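Local coordinates for AvrA (Salmonella typhimurium, PDB 6BE0), which binds inositol hexakisphosphate and coenzyme A and, as a YopJ-family acetyltransferase, probably transfers acetyl groups from acetyl-CoA to serine and threonine residues of target proteins, at residues T44-V47 with E48-S52; F130-D134 with G135-V139; R230-P233 with V234-K238. All coordinates share one frame; numbering follows the deposited sequence.

Contact 1: residues T44-V47 with E48-S52; sequences TRIV and ERLES. Unlike the reference sequence in segment 44-47: Arg45 (reference Cys).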
loop_
_atom_site.group_PDB
_atom_site.type_symbol
_atom_site.label_atom_id
_atom_site.label_comp_id
_atom_site.label_asym_id
_atom_site.label_seq_id
_atom_site.Cartn_x
_atom_site.Cartn_y
_atom_site.Cartn_z
ATOM N N THR A 44 6.288 14.129 18.984
ATOM C CA THR A 44 7.096 15.257 18.533
ATOM C C THR A 44 8.577 14.901 18.589
ATOM O O THR A 44 9.334 15.205 17.664
ATOM C CB THR A 44 6.838 16.517 19.380
ATOM O OG1 THR A 44 5.431 16.790 19.423
ATOM C CG2 THR A 44 7.566 17.717 18.792
ATOM N N ARG A 45 8.984 14.256 19.678
ATOM C CA ARG A 45 10.357 13.786 19.818
ATOM C C ARG A 45 10.690 12.784 18.716
ATOM O O ARG A 45 11.789 12.797 18.161
ATOM C CB ARG A 45 10.575 13.151 21.195
ATOM C CG ARG A 45 10.393 14.117 22.359
ATOM C CD ARG A 45 10.896 13.530 23.674
ATOM N NE ARG A 45 10.013 12.494 24.211
ATOM C CZ ARG A 45 9.054 12.704 25.110
ATOM N NH1 ARG A 45 8.825 13.920 25.592
ATOM N NH2 ARG A 45 8.314 11.688 25.533
ATOM N N ILE A 46 9.727 11.921 18.398
ATOM C CA ILE A 46 9.908 10.904 17.366
ATOM C C ILE A 46 10.174 11.541 16.003
ATOM O O ILE A 46 11.095 11.136 15.292
ATOM C CB ILE A 46 8.673 9.972 17.278
ATOM C CG1 ILE A 46 8.642 9.035 18.487
ATOM C CG2 ILE A 46 8.688 9.145 15.989
ATOM C CD1 ILE A 46 7.333 8.291 18.664
ATOM N N VAL A 47 9.367 12.534 15.643
ATOM C CA VAL A 47 9.507 13.207 14.355
ATOM C C VAL A 47 10.922 13.749 14.170
ATOM O O VAL A 47 11.501 13.634 13.089
ATOM C CB VAL A 47 8.490 14.365 14.208
ATOM C CG1 VAL A 47 8.811 15.235 12.989
ATOM C CG2 VAL A 47 7.076 13.818 14.105
ATOM N N GLU A 48 11.475 14.336 15.226
ATOM C CA GLU A 48 12.819 14.899 15.160
ATOM C C GLU A 48 13.850 13.802 14.911
ATOM O O GLU A 48 14.790 13.995 14.138
ATOM C CB GLU A 48 13.151 15.658 16.448
ATOM C CG GLU A 48 14.462 16.443 16.389
ATOM C CD GLU A 48 15.695 15.578 16.600
ATOM O OE1 GLU A 48 15.622 14.599 17.373
ATOM O OE2 GLU A 48 16.743 15.881 15.990
ATOM N N ARG A 49 13.674 12.656 15.561
ATOM C CA ARG A 49 14.589 11.534 15.376
ATOM C C ARG A 49 14.552 11.035 13.936
ATOM O O ARG A 49 15.590 10.710 13.363
ATOM C CB ARG A 49 14.255 10.389 16.336
ATOM C CG ARG A 49 14.531 10.703 17.800
ATOM C CD ARG A 49 14.598 9.440 18.654
ATOM N NE ARG A 49 13.388 8.626 18.552
ATOM C CZ ARG A 49 13.225 7.605 17.711
ATOM N NH1 ARG A 49 14.195 7.248 16.878
ATOM N NH2 ARG A 49 12.080 6.935 17.705
ATOM N N LEU A 50 13.357 10.979 13.354
ATOM C CA LEU A 50 13.196 10.520 11.976
ATOM C C LEU A 50 13.967 11.405 11.005
ATOM O O LEU A 50 14.654 10.912 10.112
ATOM C CB LEU A 50 11.718 10.494 11.580
ATOM C CG LEU A 50 10.805 9.527 12.337
ATOM C CD1 LEU A 50 9.385 9.629 11.807
ATOM C CD2 LEU A 50 11.311 8.099 12.232
ATOM N N GLU A 51 13.846 12.715 11.185
ATOM C CA GLU A 51 14.530 13.669 10.323
ATOM C C GLU A 51 16.036 13.603 10.539
ATOM O O GLU A 51 16.811 13.643 9.585
ATOM C CB GLU A 51 14.012 15.084 10.585
ATOM C CG GLU A 51 12.562 15.283 10.171
ATOM C CD GLU A 51 12.008 16.623 10.601
ATOM O OE1 GLU A 51 12.226 17.008 11.768
ATOM O OE2 GLU A 51 11.360 17.293 9.770
ATOM N N SER A 52 16.442 13.497 11.799
ATOM C CA SER A 52 17.854 13.380 12.148
ATOM C C SER A 52 18.470 12.131 11.526
ATOM O O SER A 52 19.574 12.176 10.978
ATOM C CB SER A 52 18.026 13.346 13.667
ATOM O OG SER A 52 19.383 13.158 14.020
#

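Contact 2: residues F130-D134 with G135-V139; sequences FRVMD and GKTSV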
loop_
_atom_site.group_PDB
_atom_site.type_symbol
_atom_site.label_atom_id
_atom_site.label_comp_id
_atom_site.label_asym_id
_atom_site.label_seq_id
_atom_site.Cartn_x
_atom_site.Cartn_y
_atom_site.Cartn_z
ATOM N N PHE A 130 -11.364 -3.507 -1.505
ATOM C CA PHE A 130 -12.635 -4.225 -1.487
ATOM C C PHE A 130 -13.648 -3.504 -2.373
ATOM O O PHE A 130 -13.863 -2.302 -2.232
ATOM C CB PHE A 130 -13.146 -4.342 -0.045
ATOM C CG PHE A 130 -14.527 -4.920 0.075
ATOM C CD1 PHE A 130 -14.711 -6.278 0.278
ATOM C CD2 PHE A 130 -15.640 -4.101 0.006
ATOM C CE1 PHE A 130 -15.982 -6.807 0.399
ATOM C CE2 PHE A 130 -16.912 -4.623 0.126
ATOM C CZ PHE A 130 -17.084 -5.978 0.321
ATOM N N ARG A 131 -14.264 -4.247 -3.286
ATOM C CA ARG A 131 -15.175 -3.665 -4.268
ATOM C C ARG A 131 -16.249 -4.670 -4.676
ATOM O O ARG A 131 -15.929 -5.744 -5.186
ATOM C CB ARG A 131 -14.388 -3.202 -5.502
ATOM C CG ARG A 131 -15.215 -2.520 -6.594
ATOM C CD ARG A 131 -15.293 -1.013 -6.391
ATOM N NE ARG A 131 -13.989 -0.361 -6.519
ATOM C CZ ARG A 131 -13.487 0.119 -7.655
ATOM N NH1 ARG A 131 -14.167 0.031 -8.790
ATOM N NH2 ARG A 131 -12.292 0.694 -7.656
ATOM N N VAL A 132 -17.517 -4.332 -4.448
ATOM C CA VAL A 132 -18.608 -5.154 -4.967
ATOM C C VAL A 132 -19.012 -4.556 -6.306
ATOM O O VAL A 132 -19.150 -3.341 -6.452
ATOM C CB VAL A 132 -19.834 -5.252 -4.006
ATOM C CG1 VAL A 132 -19.387 -5.446 -2.561
ATOM C CG2 VAL A 132 -20.746 -4.045 -4.121
ATOM N N MET A 133 -19.178 -5.432 -7.286
ATOM C CA MET A 133 -19.383 -5.030 -8.664
ATOM C C MET A 133 -20.380 -6.002 -9.268
ATOM O O MET A 133 -20.184 -7.214 -9.194
ATOM C CB MET A 133 -18.054 -5.039 -9.417
ATOM C CG MET A 133 -18.059 -4.328 -10.752
ATOM S SD MET A 133 -16.387 -4.152 -11.407
ATOM C CE MET A 133 -15.760 -2.828 -10.375
ATOM N N ASP A 134 -21.452 -5.472 -9.851
ATOM C CA ASP A 134 -22.599 -6.288 -10.225
ATOM C C ASP A 134 -23.129 -6.939 -8.945
ATOM O O ASP A 134 -23.576 -6.235 -8.039
ATOM C CB ASP A 134 -22.216 -7.322 -11.293
ATOM C CG ASP A 134 -21.463 -6.701 -12.459
ATOM O OD1 ASP A 134 -21.763 -5.540 -12.810
ATOM O OD2 ASP A 134 -20.568 -7.371 -13.020
ATOM N N GLY A 135 -23.070 -8.264 -8.853
ATOM C CA GLY A 135 -23.461 -8.963 -7.639
ATOM C C GLY A 135 -22.275 -9.553 -6.898
ATOM O O GLY A 135 -22.401 -10.007 -5.761
ATOM N N LYS A 136 -21.112 -9.526 -7.542
ATOM C CA LYS A 136 -19.954 -10.279 -7.080
ATOM C C LYS A 136 -18.980 -9.412 -6.281
ATOM O O LYS A 136 -18.875 -8.206 -6.507
ATOM C CB LYS A 136 -19.253 -10.913 -8.285
ATOM C CG LYS A 136 -20.224 -11.270 -9.413
ATOM C CD LYS A 136 -19.733 -12.423 -10.278
ATOM C CE LYS A 136 -20.591 -12.585 -11.524
ATOM N NZ LYS A 136 -22.041 -12.736 -11.206
ATOM N N THR A 137 -18.276 -10.043 -5.343
ATOM C CA THR A 137 -17.361 -9.349 -4.440
ATOM C C THR A 137 -15.909 -9.544 -4.868
ATOM O O THR A 137 -15.456 -10.674 -5.061
ATOM C CB THR A 137 -17.536 -9.845 -2.988
ATOM O OG1 THR A 137 -18.857 -9.530 -2.531
ATOM C CG2 THR A 137 -16.516 -9.202 -2.049
ATOM N N SER A 138 -15.187 -8.434 -5.006
ATOM C CA SER A 138 -13.777 -8.462 -5.385
ATOM C C SER A 138 -12.888 -8.048 -4.218
ATOM O O SER A 138 -13.104 -7.009 -3.594
ATOM C CB SER A 138 -13.523 -7.547 -6.585
ATOM O OG SER A 138 -12.146 -7.513 -6.918
ATOM N N VAL A 139 -11.887 -8.873 -3.935
ATOM C CA VAL A 139 -10.931 -8.606 -2.869
ATOM C C VAL A 139 -9.520 -8.743 -3.423
ATOM O O VAL A 139 -9.127 -9.822 -3.858
ATOM C CB VAL A 139 -11.124 -9.571 -1.679
ATOM C CG1 VAL A 139 -10.140 -9.258 -0.559
ATOM C CG2 VAL A 139 -12.555 -9.500 -1.168
#

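Contact 3: residues R230-P233 with V234-K238; sequences RYLP and VSFYK. With IHP (inositol hexakisphosphate), chain B.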
loop_
_atom_site.group_PDB
_atom_site.type_symbol
_atom_site.label_atom_id
_atom_site.label_comp_id
_atom_site.label_asym_id
_atom_site.label_seq_id
_atom_site.Cartn_x
_atom_site.Cartn_y
_atom_site.Cartn_z
ATOM N N ARG A 230 0.486 -3.020 -16.032
ATOM C CA ARG A 230 -0.450 -2.804 -17.131
ATOM C C ARG A 230 -1.830 -2.394 -16.622
ATOM O O ARG A 230 -2.642 -1.862 -17.379
ATOM C CB ARG A 230 -0.570 -4.067 -17.984
ATOM C CG ARG A 230 0.753 -4.596 -18.507
ATOM C CD ARG A 230 0.565 -5.907 -19.248
ATOM N NE ARG A 230 1.837 -6.582 -19.493
ATOM C CZ ARG A 230 1.953 -7.822 -19.959
ATOM N NH1 ARG A 230 0.869 -8.540 -20.234
ATOM N NH2 ARG A 230 3.156 -8.349 -20.146
ATOM N N TYR A 231 -2.086 -2.641 -15.340
ATOM C CA TYR A 231 -3.387 -2.358 -14.739
ATOM C C TYR A 231 -3.401 -1.045 -13.962
ATOM O O TYR A 231 -4.350 -0.265 -14.065
ATOM C CB TYR A 231 -3.799 -3.493 -13.797
ATOM C CG TYR A 231 -4.383 -4.708 -14.485
ATOM C CD1 TYR A 231 -5.711 -4.729 -14.892
ATOM C CD2 TYR A 231 -3.613 -5.840 -14.710
ATOM C CE1 TYR A 231 -6.251 -5.838 -15.514
ATOM C CE2 TYR A 231 -4.145 -6.955 -15.332
ATOM C CZ TYR A 231 -5.464 -6.948 -15.731
ATOM O OH TYR A 231 -5.997 -8.058 -16.348
ATOM N N LEU A 232 -2.348 -0.805 -13.188
ATOM C CA LEU A 232 -2.367 0.245 -12.174
ATOM C C LEU A 232 -1.879 1.599 -12.691
ATOM O O LEU A 232 -1.022 1.659 -13.574
ATOM C CB LEU A 232 -1.524 -0.190 -10.975
ATOM C CG LEU A 232 -1.952 -1.529 -10.367
ATOM C CD1 LEU A 232 -1.012 -1.948 -9.246
ATOM C CD2 LEU A 232 -3.389 -1.461 -9.861
ATOM N N PRO A 233 -2.428 2.694 -12.134
ATOM C CA PRO A 233 -2.097 4.054 -12.573
ATOM C C PRO A 233 -0.770 4.557 -12.010
ATOM O O PRO A 233 -0.183 3.916 -11.141
ATOM C CB PRO A 233 -3.267 4.877 -12.038
ATOM C CG PRO A 233 -3.663 4.174 -10.793
ATOM C CD PRO A 233 -3.435 2.706 -11.055
ATOM N N VAL A 234 -0.322 5.708 -12.505
ATOM C CA VAL A 234 0.998 6.243 -12.180
ATOM C C VAL A 234 1.135 6.605 -10.703
ATOM O O VAL A 234 2.208 6.458 -10.119
ATOM C CB VAL A 234 1.306 7.499 -13.029
ATOM C CG1 VAL A 234 2.718 8.008 -12.758
ATOM C CG2 VAL A 234 1.129 7.196 -14.512
ATOM N N SER A 235 0.045 7.073 -10.103
ATOM C CA SER A 235 0.073 7.584 -8.735
ATOM C C SER A 235 0.485 6.528 -7.708
ATOM O O SER A 235 0.848 6.860 -6.580
ATOM C CB SER A 235 -1.296 8.152 -8.364
ATOM O OG SER A 235 -2.297 7.153 -8.430
ATOM N N PHE A 236 0.430 5.259 -8.100
ATOM C CA PHE A 236 0.810 4.164 -7.213
ATOM C C PHE A 236 2.326 4.034 -7.068
ATOM O O PHE A 236 2.813 3.431 -6.112
ATOM C CB PHE A 236 0.230 2.845 -7.729
ATOM C CG PHE A 236 -1.198 2.612 -7.330
ATOM C CD1 PHE A 236 -2.150 3.600 -7.503
ATOM C CD2 PHE A 236 -1.589 1.398 -6.791
ATOM C CE1 PHE A 236 -3.464 3.389 -7.137
ATOM C CE2 PHE A 236 -2.903 1.180 -6.425
ATOM C CZ PHE A 236 -3.841 2.176 -6.598
ATOM N N TYR A 237 3.062 4.607 -8.016
ATOM C CA TYR A 237 4.505 4.394 -8.116
ATOM C C TYR A 237 5.329 5.610 -7.709
ATOM O O TYR A 237 6.517 5.691 -8.018
ATOM C CB TYR A 237 4.862 3.994 -9.547
ATOM C CG TYR A 237 4.208 2.709 -9.977
ATOM C CD1 TYR A 237 4.917 1.518 -9.987
ATOM C CD2 TYR A 237 2.875 2.683 -10.360
ATOM C CE1 TYR A 237 4.320 0.337 -10.374
ATOM C CE2 TYR A 237 2.268 1.507 -10.747
ATOM C CZ TYR A 237 2.994 0.337 -10.753
ATOM O OH TYR A 237 2.396 -0.838 -11.140
ATOM N N LYS A 238 4.706 6.552 -7.013
ATOM C CA LYS A 238 5.396 7.776 -6.629
ATOM C C LYS A 238 6.523 7.501 -5.636
ATOM O O LYS A 238 7.541 8.194 -5.639
ATOM C CB LYS A 238 4.406 8.775 -6.035
ATOM C CG LYS A 238 3.322 9.213 -7.008
ATOM C CD LYS A 238 2.346 10.191 -6.369
ATOM C CE LYS A 238 3.034 11.489 -5.974
ATOM N NZ LYS A 238 2.064 12.521 -5.526
HETATM C C1 IHP B . -1.483 14.437 -2.044
HETATM C C2 IHP B . -0.767 13.242 -1.428
HETATM C C3 IHP B . 0.726 13.294 -1.705
HETATM C C4 IHP B . 1.311 14.616 -1.254
HETATM C C5 IHP B . 0.673 15.729 -2.064
HETATM C C6 IHP B . -0.822 15.790 -1.790
HETATM O O11 IHP B . -2.818 14.447 -1.568
HETATM P P1 IHP B . -3.966 13.920 -2.541
HETATM O O21 IHP B . -4.972 13.120 -1.744
HETATM O O31 IHP B . -3.390 13.029 -3.621
HETATM O O41 IHP B . -4.655 15.101 -3.175
HETATM O O12 IHP B . -1.021 13.187 -0.006
HETATM P P2 IHP B . -1.806 11.958 0.611
HETATM O O22 IHP B . -3.107 11.733 -0.121
HETATM O O32 IHP B . -0.983 10.695 0.512
HETATM O O42 IHP B . -2.109 12.238 2.066
HETATM O O13 IHP B . 1.379 12.201 -1.056
HETATM P P3 IHP B . 1.994 11.027 -1.939
HETATM O O23 IHP B . 1.762 9.702 -1.256
HETATM O O33 IHP B . 1.359 10.987 -3.310
HETATM O O43 IHP B . 3.477 11.237 -2.091
HETATM O O14 IHP B . 2.748 14.602 -1.357
HETATM P P4 IHP B . 3.561 14.626 -2.749
HETATM O O24 IHP B . 4.675 13.605 -2.692
HETATM O O34 IHP B . 2.673 14.309 -3.931
HETATM O O44 IHP B . 4.191 15.978 -2.945
HETATM O O15 IHP B . 1.273 16.996 -1.789
HETATM P P5 IHP B . 1.336 18.077 -2.946
HETATM O O25 IHP B . 0.376 17.706 -4.057
HETATM O O35 IHP B . 0.957 19.423 -2.383
HETATM O O45 IHP B . 2.730 18.160 -3.519
HETATM O O16 IHP B . -1.063 16.232 -0.456
HETATM P P6 IHP B . -2.075 17.400 -0.211
HETATM O O26 IHP B . -1.953 17.888 1.209
HETATM O O36 IHP B . -1.785 18.539 -1.154
HETATM O O46 IHP B . -3.489 16.921 -0.432
#

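Contact 1: residues T44-V47 with E48-S52
Leu50 rests its CG against the carbonyl oxygen of Ile46, one turn earlier on the alpha-helix 40-55, and meets the CG2 branch of Ile46 at 4.2 Å. The first torsion of Leu50 (chi1 -64°) swings CG away from its own carbonyl carbon and back along the helix, which is what brings the branched end against that turn. Successive i to i+4 bonds hold the backbone: the amide of Leu50 gives a 3.0 Å bond to Ile46 O, those of Arg49 and Glu51 bond to the carbonyls of Arg45 and Val47, and the bond from Glu48 N to Thr44 O is weak. Val47 and Glu51 run side by side, the CG1 methyl of Val47 4.0 Å from Glu51 OE1. The other carboxylate oxygen of Glu51 forms a salt bridge with Lys297, so this flank of the helix is tied to helix 287-300, against which Thr44, Val47 and Leu50 also pack. On the more exposed flank, the guanidinium of Arg49 pairs with Glu53 through NH1. Its aliphatic stem lies back over the preceding turn, CG 3.5 Å from Arg45 O, while the chain bends at chi3 (-56°) and carries NH2 to 4.1 Å from Ile46 CG1.

Contact 2: residues F130-D134 with G135-V139
Phe130 reaches across to the next strand of a beta hairpin, where its ring atom CE1 comes within 3.5 Å of Thr137 CG2 and CD1 within 4.1 Å of Val139 CG2. With CG anti to the backbone N (chi1 173°), the ring reaches toward Thr137 as well as its directly paired neighbour Val139. Arg131 follows as a hydrogen-bonded pair with Ser138: Arg131 N bonds to Ser138 O at 3.0 Å, and Ser138 N returns a 2.8 Å bond to Arg131 O. Val132 and Thr137 form a non-hydrogen-bonded pair, their CA atoms 4.4 Å apart, and Val132 CG1 lies 4.1 Å from Thr137 OG1. Met133 closes the hairpin with Lys136; its N-H points almost straight at Lys136 O (2.9 Å, 171° at the hydrogen), whereas Lys136 N approaches Met133 O from above the carbonyl plane. Asp134 and Gly135 occupy the corners of this type II' turn. Phe130, Thr137 and Val139 face helix 94-106, while Arg131, Met133 and Lys136 meet helix 205-212, where Ser138 OG bonds to His208 and Asn211. Both strands are interior to the five-stranded mixed sheet, between strands 111-117 and 170-176.

Contact 3: residues R230-P233 with V234-K238
Apolar packing joins Pro233 to Phe236: the proline CD lies over one face of the phenyl ring in a CH-pi contact, 4.2 Å from the centroid, 25° off the ring normal and displaced toward the rim. Its neighbour CG comes within 3.7 Å of Phe236 CD1. Leu232 crosses both aromatic side chains at about a right angle, its CD1 methyl 4.2 Å from Phe236 CD2 and its CB near the edge of the Tyr237 ring. Phe236 also packs on Leu193 and Leu197 of helix 186-199.

Among the backbone contacts, Phe236 N makes a weak bond to Pro233 O, and Tyr237 N bonds to Val234 O. They belong to a short 3-10 turn, residues 234-236, in the connection between helices 225-228 and 243-252. Pro233 O also meets the edge of the Tyr237 ring, 3.4 Å from CD2. The hydroxyl of that tyrosine bonds to Asp229 and its ring stacks on Tyr249, which hold the side chain at its hydroxyl and through the stack.

Hydrogen bonds to inositol hexakisphosphate come from Lys238. A bend at chi3 (64°) carries its ammonium between two phosphates, where NZ bonds to O33 of the ligand at 2.8 Å and also to O34, at a separation too short to be taken literally. Val261 O is a further acceptor for NZ, while Lys196, His239, Lys263 and Lys291 bind the same ligand.

Along the chain the contacts come in series, each complete before the next begins, and all belong to the YopJ-type acetyltransferase region. Contact 1, on helix 40-55, and contact 2, at the hairpin turn of the mixed sheet, sit on opposite sides of the chain's centre, their centres about 41 Å apart. Contact 3 lies nearer the middle, with its centre about 30 Å from that of contact 1 and about 21 Å from that of contact 2. None touches another, but helix 205-212 packs against both contacts 2 and 3. Helix 287-300, which packs against contact 1, supplies Lys291 to the inositol hexakisphosphate that Lys238 of contact 3 also binds, so the ligand gathers residues far apart in sequence into one pocket.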